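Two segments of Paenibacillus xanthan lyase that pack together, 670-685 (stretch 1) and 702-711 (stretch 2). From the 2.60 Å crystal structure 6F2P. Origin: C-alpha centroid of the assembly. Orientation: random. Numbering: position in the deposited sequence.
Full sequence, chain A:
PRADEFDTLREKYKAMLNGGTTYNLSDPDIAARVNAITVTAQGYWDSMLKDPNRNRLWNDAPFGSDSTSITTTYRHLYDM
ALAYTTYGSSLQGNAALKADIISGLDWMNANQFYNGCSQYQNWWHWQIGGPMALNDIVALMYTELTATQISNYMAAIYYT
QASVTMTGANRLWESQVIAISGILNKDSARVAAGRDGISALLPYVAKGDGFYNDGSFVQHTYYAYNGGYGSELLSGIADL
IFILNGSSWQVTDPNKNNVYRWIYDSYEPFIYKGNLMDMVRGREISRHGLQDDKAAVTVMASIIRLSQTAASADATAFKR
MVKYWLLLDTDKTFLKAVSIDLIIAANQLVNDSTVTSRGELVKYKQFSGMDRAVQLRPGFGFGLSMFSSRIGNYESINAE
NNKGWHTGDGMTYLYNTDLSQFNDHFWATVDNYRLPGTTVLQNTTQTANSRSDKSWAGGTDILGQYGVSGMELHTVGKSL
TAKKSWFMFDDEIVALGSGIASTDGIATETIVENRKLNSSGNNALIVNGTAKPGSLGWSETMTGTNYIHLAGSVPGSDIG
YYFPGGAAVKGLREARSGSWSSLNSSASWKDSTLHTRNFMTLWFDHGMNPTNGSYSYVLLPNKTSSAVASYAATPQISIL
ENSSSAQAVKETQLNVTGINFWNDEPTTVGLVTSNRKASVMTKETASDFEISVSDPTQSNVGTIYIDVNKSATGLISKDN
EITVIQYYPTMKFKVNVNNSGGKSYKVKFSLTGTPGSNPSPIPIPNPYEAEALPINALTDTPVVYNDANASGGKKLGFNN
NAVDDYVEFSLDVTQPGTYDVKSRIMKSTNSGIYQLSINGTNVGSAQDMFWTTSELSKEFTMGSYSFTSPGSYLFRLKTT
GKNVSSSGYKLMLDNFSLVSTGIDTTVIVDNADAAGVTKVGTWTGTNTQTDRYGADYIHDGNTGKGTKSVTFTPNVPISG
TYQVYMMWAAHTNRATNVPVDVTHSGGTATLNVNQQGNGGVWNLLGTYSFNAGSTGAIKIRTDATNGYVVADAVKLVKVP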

# COMPACT_ATOMS: atom_id res chain seq x y z
N GLY A 670 7.55 15.71 -17.13
CA GLY A 670 8.73 15.04 -17.64
C GLY A 670 8.36 14.36 -18.96
O GLY A 670 7.76 14.98 -19.83
N LEU A 671 8.71 13.09 -19.09
CA LEU A 671 8.38 12.31 -20.28
C LEU A 671 7.06 11.56 -20.10
O LEU A 671 6.56 10.95 -21.04
N VAL A 672 6.50 11.62 -18.90
CA VAL A 672 5.44 10.70 -18.54
C VAL A 672 4.06 11.34 -18.51
O VAL A 672 3.86 12.44 -17.99
N THR A 673 3.10 10.64 -19.10
CA THR A 673 1.71 11.04 -19.03
C THR A 673 0.93 9.93 -18.35
O THR A 673 1.13 8.75 -18.66
N SER A 674 0.06 10.30 -17.41
CA SER A 674 -0.86 9.36 -16.78
C SER A 674 -2.27 9.91 -16.82
O SER A 674 -2.48 11.12 -16.67
N ASN A 675 -3.24 9.03 -17.03
CA ASN A 675 -4.64 9.44 -17.06
C ASN A 675 -5.34 9.13 -15.75
O ASN A 675 -6.55 9.30 -15.64
N ARG A 676 -4.59 8.65 -14.76
CA ARG A 676 -5.16 8.28 -13.47
C ARG A 676 -4.21 8.63 -12.33
O ARG A 676 -3.01 8.74 -12.53
N LYS A 677 -4.76 8.80 -11.13
CA LYS A 677 -3.93 8.87 -9.93
C LYS A 677 -2.96 7.70 -9.96
O LYS A 677 -3.36 6.57 -10.23
N ALA A 678 -1.69 7.96 -9.69
CA ALA A 678 -0.68 6.92 -9.81
C ALA A 678 0.61 7.34 -9.16
O ALA A 678 0.92 8.52 -9.07
N SER A 679 1.39 6.37 -8.71
CA SER A 679 2.76 6.63 -8.33
C SER A 679 3.63 5.93 -9.37
O SER A 679 3.43 4.76 -9.68
N VAL A 680 4.59 6.66 -9.93
CA VAL A 680 5.36 6.14 -11.06
C VAL A 680 6.85 6.39 -10.85
O VAL A 680 7.23 7.44 -10.34
N MET A 681 7.68 5.42 -11.22
CA MET A 681 9.12 5.60 -11.17
C MET A 681 9.78 5.05 -12.44
O MET A 681 9.43 3.97 -12.90
N THR A 682 10.71 5.81 -13.01
CA THR A 682 11.41 5.41 -14.23
C THR A 682 12.91 5.26 -14.01
O THR A 682 13.52 6.00 -13.23
N LYS A 683 13.51 4.28 -14.68
CA LYS A 683 14.96 4.13 -14.72
C LYS A 683 15.42 4.06 -16.18
O LYS A 683 14.99 3.18 -16.94
N GLU A 684 16.27 5.00 -16.59
CA GLU A 684 16.80 5.02 -17.94
C GLU A 684 18.29 4.67 -18.00
O GLU A 684 19.08 5.09 -17.16
N THR A 685 18.66 3.88 -19.00
CA THR A 685 20.06 3.60 -19.29
C THR A 685 20.25 3.76 -20.80
O THR A 685 19.31 4.08 -21.53
N GLY A 702 -10.21 -0.39 -12.67
CA GLY A 702 -10.03 -0.43 -14.11
C GLY A 702 -8.56 -0.38 -14.49
O GLY A 702 -7.76 -1.17 -13.99
N THR A 703 -8.21 0.56 -15.35
CA THR A 703 -6.86 0.64 -15.89
C THR A 703 -6.17 1.96 -15.58
O THR A 703 -6.80 2.94 -15.17
N ILE A 704 -4.86 1.97 -15.81
CA ILE A 704 -4.11 3.20 -15.86
C ILE A 704 -3.32 3.22 -17.16
O ILE A 704 -2.49 2.35 -17.40
N TYR A 705 -3.58 4.21 -18.01
CA TYR A 705 -2.83 4.39 -19.23
C TYR A 705 -1.61 5.28 -18.97
O TYR A 705 -1.72 6.33 -18.34
N ILE A 706 -0.46 4.84 -19.47
CA ILE A 706 0.77 5.60 -19.32
C ILE A 706 1.42 5.82 -20.70
O ILE A 706 1.55 4.88 -21.50
N ASP A 707 1.80 7.06 -20.98
CA ASP A 707 2.63 7.34 -22.15
C ASP A 707 4.01 7.75 -21.67
O ASP A 707 4.14 8.45 -20.66
N VAL A 708 5.04 7.31 -22.38
CA VAL A 708 6.38 7.80 -22.13
C VAL A 708 6.95 8.42 -23.40
O VAL A 708 7.11 7.75 -24.41
N ASN A 709 7.26 9.71 -23.33
CA ASN A 709 7.64 10.51 -24.48
C ASN A 709 9.05 10.19 -24.98
O ASN A 709 9.94 11.05 -24.96
N LYS A 710 9.25 8.95 -25.42
CA LYS A 710 10.53 8.51 -25.96
C LYS A 710 10.35 7.26 -26.79
O LYS A 710 9.48 6.43 -26.50
N SER A 711 11.18 7.12 -27.81
CA SER A 711 11.08 6.01 -28.74
C SER A 711 11.77 4.77 -28.18
O SER A 711 12.90 4.85 -27.70

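Residues 672-674 and 703-708 run antiparallel as neighbouring strands, and the two stretches together bury 718 Å² of surface. The backbone ladder sets the register of the two strands. Thr 673 N donates to Asp 707 O at 2.9 Å, and Asp 707 N returns a bond of 2.9 Å to Thr 673 O. Asn 709 N donates to Leu 671 O at 2.7 Å, just beyond the strand end. At the other end the ladder loosens: Asn 675 N reaches Tyr 705 O only by a weak bond of 3.4 Å.

There the side chain of Asn 675 takes over. Its CA-to-CB bond points sideways, but chi1 p brings the amide end nearer to the other strand. Asn 675 OD1 accepts from Tyr 705 N at 2.8 Å, so a side-chain oxygen satisfies this backbone donor. The other half of the amide is also used. Asn 675 ND2 donates to water 2 at 2.9 Å. The same water lies 2.9 Å from Thr 703 OG1 and donates a weak bond of 3.2 Å to Thr 703 O.

Thr 703 O receives a second water. Water 3 donates to Thr 703 O at 2.9 Å and accepts from Arg 676 NE at 2.7 Å. The arginine is m at chi1 and chi2, and its NH1 turns back to donate to Asn 675 O of its own stretch at 2.7 Å. Its aliphatic part packs as well, with Arg 676 CB 3.7 Å from Ile 704 CG1.

Val 672, Ser 674, Ile 706 and Val 708 share one face of the sheet. Val 672 is t, and its CG1 lies 4.0 Å from Ile 706 CG2. Ile 706 is m at chi1 and chi2, which carries the end of its side chain nearer to stretch 1. Ile 706 CD1 sits 3.7 Å from Ser 674 CB and 4.3 Å from Val 680 CG2. Ile 704, m then t, places CD1 4.2 Å from Ala 678 CB. The second strand of stretch 1 thus adds to this apolar packing. Ser 674 is buried, but its hydroxyl is satisfied: Ser 674 OG, with chi1 t, donates to Arg 676 O at 2.7 Å.

Thr 673 and Asp 707 occupy the other face. Both are m, and Thr 673 CB lies 3.9 Å from Asp 707 CB. Thr 673 OG1 bonds to a residue flanking the stretches. Tyr 705 is m, and the end of its side chain leads away; its OH is hydrogen-bonded elsewhere in the structure.

Near the far end, Leu 671 is m then t, and its CB lies 4.2 Å from Val 708 CG1. Asn 709 is t and points toward stretch 1. Water 1 joins the two stretches here, accepting from Asn 709 ND2 at 3.0 Å and donating to Gly 670 O at 2.8 Å. Glu 684 and Lys 710 both point toward the opposite stretch. Glu 684 is t at chi1 and chi2, and its OE2 forms a salt bridge with Lys 710 NZ at 3.6 Å.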

# COMPACT_ATOMS: atom_id res chain seq x y z
CB LEU A 671 9.49 11.30 -20.58
CG LEU A 671 10.90 11.89 -20.71
CD1 LEU A 671 11.89 10.82 -21.06
CD2 LEU A 671 10.93 13.02 -21.74
CB VAL A 672 5.72 10.03 -17.17
CG1 VAL A 672 4.69 8.95 -16.89
CG2 VAL A 672 7.12 9.45 -17.15
CB THR A 673 1.13 11.30 -20.44
OG1 THR A 673 1.81 12.41 -21.06
CG2 THR A 673 -0.35 11.62 -20.36
CB SER A 674 -0.47 9.08 -15.33
OG SER A 674 -1.46 8.29 -14.68
CB ASN A 675 -5.37 8.78 -18.23
CG ASN A 675 -5.64 7.30 -17.99
OD1 ASN A 675 -4.89 6.63 -17.27
ND2 ASN A 675 -6.70 6.78 -18.59
CB ARG A 676 -5.45 6.78 -13.42
CG ARG A 676 -6.59 6.31 -14.33
CD ARG A 676 -7.95 6.83 -13.86
NE ARG A 676 -9.04 6.37 -14.72
CZ ARG A 676 -9.44 6.97 -15.84
NH1 ARG A 676 -8.84 8.08 -16.26
NH2 ARG A 676 -10.45 6.47 -16.54
CB LYS A 677 -4.79 8.80 -8.66
CG LYS A 677 -5.79 9.93 -8.53
CD LYS A 677 -6.80 9.64 -7.43
CE LYS A 677 -7.85 10.75 -7.35
NZ LYS A 677 -8.65 10.65 -6.11
CB ALA A 678 -0.45 6.62 -11.27
CB SER A 679 3.03 6.11 -6.93
OG SER A 679 4.33 6.49 -6.51
CB VAL A 680 4.92 6.82 -12.36
CG1 VAL A 680 5.71 6.30 -13.55
CG2 VAL A 680 3.43 6.62 -12.56
CB MET A 681 9.71 4.97 -9.91
CG MET A 681 11.22 5.13 -9.76
SD MET A 681 11.82 4.96 -8.06
CE MET A 681 11.38 6.57 -7.43
CB THR A 682 11.17 6.40 -15.39
OG1 THR A 682 11.81 7.66 -15.10
CG2 THR A 682 9.67 6.64 -15.63
CB LYS A 683 15.40 2.89 -13.96
CG LYS A 683 16.83 2.45 -14.23
CD LYS A 683 17.85 3.34 -13.54
CE LYS A 683 19.25 3.14 -14.14
NZ LYS A 683 20.36 3.48 -13.18
CB GLU A 684 16.57 6.38 -18.59
CG GLU A 684 17.19 6.51 -19.98
CD GLU A 684 16.73 7.73 -20.75
OE1 GLU A 684 16.07 8.61 -20.15
OE2 GLU A 684 17.03 7.80 -21.96
CB THR A 685 20.46 2.17 -18.89
OG1 THR A 685 19.93 1.24 -19.85
CG2 THR A 685 19.94 1.83 -17.52
CB THR A 703 -6.85 0.45 -17.43
OG1 THR A 703 -7.77 1.37 -18.03
CG2 THR A 703 -7.27 -0.96 -17.82
CB ILE A 704 -3.11 3.32 -14.71
CG1 ILE A 704 -3.83 3.41 -13.36
CG2 ILE A 704 -2.21 4.54 -14.93
CD1 ILE A 704 -2.89 3.32 -12.15
CB TYR A 705 -3.70 5.02 -20.31
CG TYR A 705 -4.61 4.05 -21.04
CD1 TYR A 705 -5.52 3.26 -20.35
CD2 TYR A 705 -4.57 3.95 -22.43
CE1 TYR A 705 -6.36 2.39 -21.02
CE2 TYR A 705 -5.41 3.08 -23.10
CZ TYR A 705 -6.30 2.31 -22.40
OH TYR A 705 -7.13 1.44 -23.06
CB ILE A 706 1.75 4.84 -18.41
CG1 ILE A 706 1.16 4.66 -17.00
CG2 ILE A 706 3.11 5.54 -18.38
CD1 ILE A 706 1.17 5.89 -16.13
CB ASP A 707 2.03 8.45 -23.00
CG ASP A 707 0.74 8.03 -23.70
OD1 ASP A 707 0.51 6.81 -23.84
OD2 ASP A 707 -0.05 8.92 -24.11
CB VAL A 708 7.32 6.70 -21.59
CG1 VAL A 708 8.72 7.24 -21.42
CG2 VAL A 708 6.80 6.17 -20.28
CB ASN A 709 7.53 11.99 -24.14
CG ASN A 709 7.40 12.86 -25.37
OD1 ASN A 709 7.43 12.36 -26.49
ND2 ASN A 709 7.25 14.17 -25.18
CB LYS A 710 11.55 8.25 -24.84
CG LYS A 710 12.95 8.16 -25.35
CD LYS A 710 13.94 7.70 -24.30
CE LYS A 710 15.20 8.54 -24.38
NZ LYS A 710 14.93 9.95 -23.92
CB SER A 711 11.72 6.39 -30.08
OG SER A 711 11.57 5.36 -31.03
O HOH W 1 6.66 14.97 -22.36
O HOH W 2 -7.82 4.25 -17.87
O HOH W 3 -9.41 3.77 -14.22